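Local structure of CaaX farnesyltransferase beta subunit Ram1 (Aspergillus fumigatus, 4L9P) at residues 126-137 with 157-167. The protein forms the zinc-containing, probably peptide-binding subunit of the heterodimeric enzyme that transfers a farnesyl group to a cysteine near the C-terminus of target proteins. Numbering follows the deposited sequence. Where two conformers were deposited one is given.
Sequences RKDHLEYLYDSL and WALAGLCLLGE
Leu165 packs between Leu130 and Leu133 and buries the most surface of any residue here. Its CD1 lies 3.7 Å from Leu133 CD1, and its CB meets Leu130 CD2. Leu133 CD1 rests 3.5 Å from Gly161 C, where the lack of a side chain lets the methyl approach the backbone, and Leu133 CD2 sits over Ala158 CA. Leu162 meets Leu133 and Tyr134. With its CG anti to the carbonyl carbon (chi1 -65°), its methyls reach the Tyr134 ring, and CD2 covers the ring centre in a CH-pi contact, 3.8 Å from the centroid. The same methyl touches Leu133 CB.

Polar bonds border this apolar strip. Tyr134 OH donates to the anti lone pair of Glu167 OE1 at 2.6 Å; the carboxylate plane is steeply turned from the ring. Arg171 also bonds this hydroxyl. Arg126 NH2 bonds Leu165 O at 3.0 Å, coming from above the carbonyl plane, and water 1 links NH2 to Leu164 O. Arg126 NH1 bonds the carbonyls of Asn488 and Arg490. Gly166, with positive phi, closes helix 151-164 in a Schellman motif.

The segments 126-135 and 157-164 run nearly antiparallel, with 154° between their directions and axes 9.0 Å apart at closest approach, within the alpha-alpha toroid domain. Helix 151-164 also packs against helices 200-213 and 431-444, while Leu137 contacts Leu44 of the alpha subunit.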
loop_
_atom_site.group_PDB
_atom_site.type_symbol
_atom_site.label_atom_id
_atom_site.label_comp_id
_atom_site.label_asym_id
_atom_site.label_seq_id
_atom_site.Cartn_x
_atom_site.Cartn_y
_atom_site.Cartn_z
ATOM N N ARG B 126 -21.811 -5.610 15.189
ATOM C CA ARG B 126 -21.617 -4.178 15.399
ATOM C C ARG B 126 -21.324 -3.819 16.847
ATOM O O ARG B 126 -20.375 -3.079 17.119
ATOM C CB ARG B 126 -22.850 -3.365 14.934
ATOM C CG ARG B 126 -23.287 -3.705 13.505
ATOM C CD ARG B 126 -24.565 -2.908 12.912
ATOM N NE ARG B 126 -24.219 -1.528 12.698
ATOM C CZ ARG B 126 -24.151 -0.941 11.540
ATOM N NH1 ARG B 126 -24.540 -1.544 10.424
ATOM N NH2 ARG B 126 -23.720 0.288 11.543
ATOM N N LYS B 127 -22.101 -4.354 17.779
ATOM C CA LYS B 127 -21.860 -3.978 19.162
ATOM C C LYS B 127 -20.471 -4.451 19.654
ATOM O O LYS B 127 -19.753 -3.726 20.344
ATOM C CB LYS B 127 -23.007 -4.544 20.047
ATOM C CG LYS B 127 -22.701 -4.501 21.510
ATOM C CD LYS B 127 -23.895 -5.044 22.334
ATOM C CE LYS B 127 -23.566 -5.103 23.820
ATOM N NZ LYS B 127 -24.842 -5.514 24.492
ATOM N N ASP B 128 -20.075 -5.656 19.252
ATOM C CA ASP B 128 -18.763 -6.154 19.647
ATOM C C ASP B 128 -17.662 -5.248 19.084
ATOM O O ASP B 128 -16.662 -4.937 19.784
ATOM C CB ASP B 128 -18.495 -7.560 19.108
ATOM C CG ASP B 128 -19.374 -8.637 19.752
ATOM O OD1 ASP B 128 -19.887 -8.413 20.873
ATOM O OD2 ASP B 128 -19.504 -9.728 19.126
ATOM N N HIS B 129 -17.787 -4.861 17.821
ATOM C CA HIS B 129 -16.736 -4.002 17.237
ATOM C C HIS B 129 -16.720 -2.592 17.802
ATOM O O HIS B 129 -15.628 -2.031 17.976
ATOM C CB HIS B 129 -16.863 -3.984 15.717
ATOM C CG HIS B 129 -16.799 -5.361 15.132
ATOM N ND1 HIS B 129 -15.881 -6.303 15.570
ATOM C CD2 HIS B 129 -17.556 -5.970 14.170
ATOM C CE1 HIS B 129 -16.077 -7.436 14.903
ATOM N NE2 HIS B 129 -17.080 -7.253 14.035
ATOM N N LEU B 130 -17.893 -2.032 18.102
ATOM C CA LEU B 130 -17.930 -0.717 18.743
ATOM C C LEU B 130 -17.166 -0.781 20.076
ATOM O O LEU B 130 -16.373 0.093 20.368
ATOM C CB LEU B 130 -19.391 -0.278 19.071
ATOM C CG LEU B 130 -20.158 0.139 17.813
ATOM C CD1 LEU B 130 -21.645 0.294 18.167
ATOM C CD2 LEU B 130 -19.681 1.453 17.243
ATOM N N GLU B 131 -17.446 -1.788 20.903
ATOM C CA GLU B 131 -16.757 -1.839 22.182
ATOM C C GLU B 131 -15.239 -1.988 22.021
ATOM O O GLU B 131 -14.459 -1.351 22.767
ATOM C CB GLU B 131 -17.336 -2.947 23.056
ATOM C CG GLU B 131 -18.806 -2.702 23.392
ATOM C CD GLU B 131 -19.417 -3.804 24.228
ATOM O OE1 GLU B 131 -18.651 -4.713 24.631
ATOM O OE2 GLU B 131 -20.656 -3.761 24.507
ATOM N N TYR B 132 -14.831 -2.776 21.045
ATOM C CA TYR B 132 -13.411 -2.960 20.783
ATOM C C TYR B 132 -12.780 -1.613 20.408
ATOM O O TYR B 132 -11.685 -1.282 20.884
ATOM C CB TYR B 132 -13.244 -3.979 19.658
ATOM C CG TYR B 132 -11.811 -4.280 19.359
ATOM C CD1 TYR B 132 -11.123 -5.257 20.090
ATOM C CD2 TYR B 132 -11.124 -3.577 18.354
ATOM C CE1 TYR B 132 -9.791 -5.542 19.847
ATOM C CE2 TYR B 132 -9.761 -3.853 18.103
ATOM C CZ TYR B 132 -9.116 -4.851 18.852
ATOM O OH TYR B 132 -7.795 -5.120 18.612
ATOM N N LEU B 133 -13.424 -0.846 19.521
ATOM C CA LEU B 133 -12.831 0.394 19.030
ATOM C C LEU B 133 -12.820 1.470 20.111
ATOM O O LEU B 133 -11.844 2.218 20.237
ATOM C CB LEU B 133 -13.634 0.872 17.821
ATOM C CG LEU B 133 -13.385 0.056 16.524
ATOM C CD1 LEU B 133 -14.599 0.269 15.519
ATOM C CD2 LEU B 133 -12.055 0.451 15.915
ATOM N N TYR B 134 -13.903 1.568 20.913
ATOM C CA TYR B 134 -13.849 2.484 22.046
ATOM C C TYR B 134 -12.725 2.100 23.007
ATOM O O TYR B 134 -11.962 2.955 23.493
ATOM C CB TYR B 134 -15.199 2.536 22.798
ATOM C CG TYR B 134 -16.242 3.395 22.099
ATOM C CD1 TYR B 134 -16.045 4.775 21.946
ATOM C CD2 TYR B 134 -17.430 2.851 21.606
ATOM C CE1 TYR B 134 -16.998 5.573 21.345
ATOM C CE2 TYR B 134 -18.399 3.661 20.960
ATOM C CZ TYR B 134 -18.159 4.999 20.819
ATOM O OH TYR B 134 -19.070 5.855 20.192
ATOM N N ASP B 135 -12.591 0.820 23.305
ATOM C CA ASP B 135 -11.512 0.417 24.230
ATOM C C ASP B 135 -10.142 0.758 23.648
ATOM O O ASP B 135 -9.206 1.037 24.395
ATOM C CB ASP B 135 -11.527 -1.092 24.523
ATOM C CG ASP B 135 -12.688 -1.514 25.391
ATOM O OD1 ASP B 135 -13.361 -0.634 25.961
ATOM O OD2 ASP B 135 -12.906 -2.741 25.545
ATOM N N SER B 136 -10.016 0.774 22.317
ATOM C CA SER B 136 -8.699 0.923 21.689
ATOM C C SER B 136 -8.213 2.349 21.811
ATOM O O SER B 136 -7.047 2.634 21.537
ATOM C CB SER B 136 -8.747 0.503 20.206
ATOM O OG SER B 136 -9.306 1.540 19.407
ATOM N N LEU B 137 -9.095 3.252 22.227
ATOM C CA LEU B 137 -8.711 4.658 22.400
ATOM C C LEU B 137 -8.218 4.959 23.798
ATOM O O LEU B 137 -7.893 6.113 24.098
ATOM C CB LEU B 137 -9.904 5.600 22.108
ATOM C CG LEU B 137 -10.148 5.738 20.602
ATOM C CD1 LEU B 137 -11.580 6.283 20.323
ATOM C CD2 LEU B 137 -9.016 6.553 19.907
ATOM N N TRP B 157 -7.484 5.178 13.294
ATOM C CA TRP B 157 -8.128 3.877 12.986
ATOM C C TRP B 157 -9.378 3.701 13.825
ATOM O O TRP B 157 -10.425 3.184 13.348
ATOM C CB TRP B 157 -7.172 2.694 13.315
ATOM C CG TRP B 157 -5.963 2.689 12.396
ATOM C CD1 TRP B 157 -5.939 2.998 11.060
ATOM C CD2 TRP B 157 -4.642 2.283 12.742
ATOM N NE1 TRP B 157 -4.644 2.876 10.582
ATOM C CE2 TRP B 157 -3.840 2.436 11.593
ATOM C CE3 TRP B 157 -4.047 1.835 13.948
ATOM C CZ2 TRP B 157 -2.460 2.154 11.600
ATOM C CZ3 TRP B 157 -2.664 1.545 13.951
ATOM C CH2 TRP B 157 -1.911 1.714 12.775
ATOM N N ALA B 158 -9.313 4.084 15.104
ATOM C CA ALA B 158 -10.492 3.922 15.994
ATOM C C ALA B 158 -11.599 4.898 15.570
ATOM O O ALA B 158 -12.769 4.487 15.483
ATOM C CB ALA B 158 -10.077 4.141 17.443
ATOM N N LEU B 159 -11.281 6.180 15.320
ATOM C CA LEU B 159 -12.367 7.100 14.918
ATOM C C LEU B 159 -12.986 6.663 13.587
ATOM O O LEU B 159 -14.213 6.756 13.430
ATOM C CB LEU B 159 -11.830 8.526 14.784
ATOM C CG LEU B 159 -11.411 9.165 16.102
ATOM C CD1 LEU B 159 -10.713 10.504 15.798
ATOM C CD2 LEU B 159 -12.671 9.355 17.031
ATOM N N ALA B 160 -12.167 6.262 12.637
ATOM C CA ALA B 160 -12.686 5.813 11.353
ATOM C C ALA B 160 -13.610 4.598 11.533
ATOM O O ALA B 160 -14.719 4.585 10.968
ATOM C CB ALA B 160 -11.515 5.423 10.411
ATOM N N GLY B 161 -13.216 3.593 12.329
ATOM C CA GLY B 161 -14.110 2.449 12.569
ATOM C C GLY B 161 -15.416 2.851 13.242
ATOM O O GLY B 161 -16.473 2.373 12.857
ATOM N N LEU B 162 -15.318 3.725 14.235
ATOM C CA LEU B 162 -16.540 4.224 14.893
ATOM C C LEU B 162 -17.438 4.975 13.910
ATOM O O LEU B 162 -18.677 4.819 13.935
ATOM C CB LEU B 162 -16.164 5.130 16.060
ATOM C CG LEU B 162 -15.440 4.404 17.196
ATOM C CD1 LEU B 162 -14.876 5.456 18.230
ATOM C CD2 LEU B 162 -16.339 3.378 17.881
ATOM N N CYS B 163 -16.877 5.852 13.070
ATOM C CA CYS B 163 -17.665 6.529 12.021
ATOM C C CYS B 163 -18.305 5.538 11.067
ATOM O O CYS B 163 -19.525 5.653 10.803
ATOM C CB CYS B 163 -16.834 7.535 11.204
ATOM S SG CYS B 163 -16.365 9.005 12.074
ATOM N N LEU B 164 -17.562 4.557 10.581
ATOM C CA LEU B 164 -18.140 3.559 9.682
ATOM C C LEU B 164 -19.362 2.877 10.306
ATOM O O LEU B 164 -20.366 2.677 9.663
ATOM C CB LEU B 164 -17.053 2.521 9.350
ATOM C CG LEU B 164 -16.043 3.105 8.332
ATOM C CD1 LEU B 164 -14.731 2.276 8.434
ATOM C CD2 LEU B 164 -16.586 2.982 6.923
ATOM N N LEU B 165 -19.233 2.537 11.580
ATOM C CA LEU B 165 -20.303 1.858 12.312
ATOM C C LEU B 165 -21.446 2.797 12.724
ATOM O O LEU B 165 -22.409 2.329 13.347
ATOM C CB LEU B 165 -19.711 1.199 13.561
ATOM C CG LEU B 165 -18.915 -0.059 13.209
ATOM C CD1 LEU B 165 -18.011 -0.427 14.364
ATOM C CD2 LEU B 165 -19.843 -1.283 12.858
ATOM N N GLY B 166 -21.352 4.078 12.388
ATOM C CA GLY B 166 -22.500 4.968 12.563
ATOM C C GLY B 166 -22.487 5.757 13.833
ATOM O O GLY B 166 -23.550 6.346 14.181
ATOM N N GLU B 167 -21.361 5.799 14.554
ATOM C CA GLU B 167 -21.262 6.658 15.733
ATOM C C GLU B 167 -21.056 8.111 15.384
ATOM O O GLU B 167 -20.439 8.450 14.345
ATOM C CB GLU B 167 -20.152 6.237 16.681
ATOM C CG GLU B 167 -20.251 4.778 17.084
ATOM C CD GLU B 167 -21.381 4.547 18.052
ATOM O OE1 GLU B 167 -21.175 4.729 19.281
ATOM O OE2 GLU B 167 -22.508 4.194 17.597
HETATM O O HOH W 1 -23.203 2.405 10.199
HETATM O O HOH W 2 -23.904 -0.135 15.123
#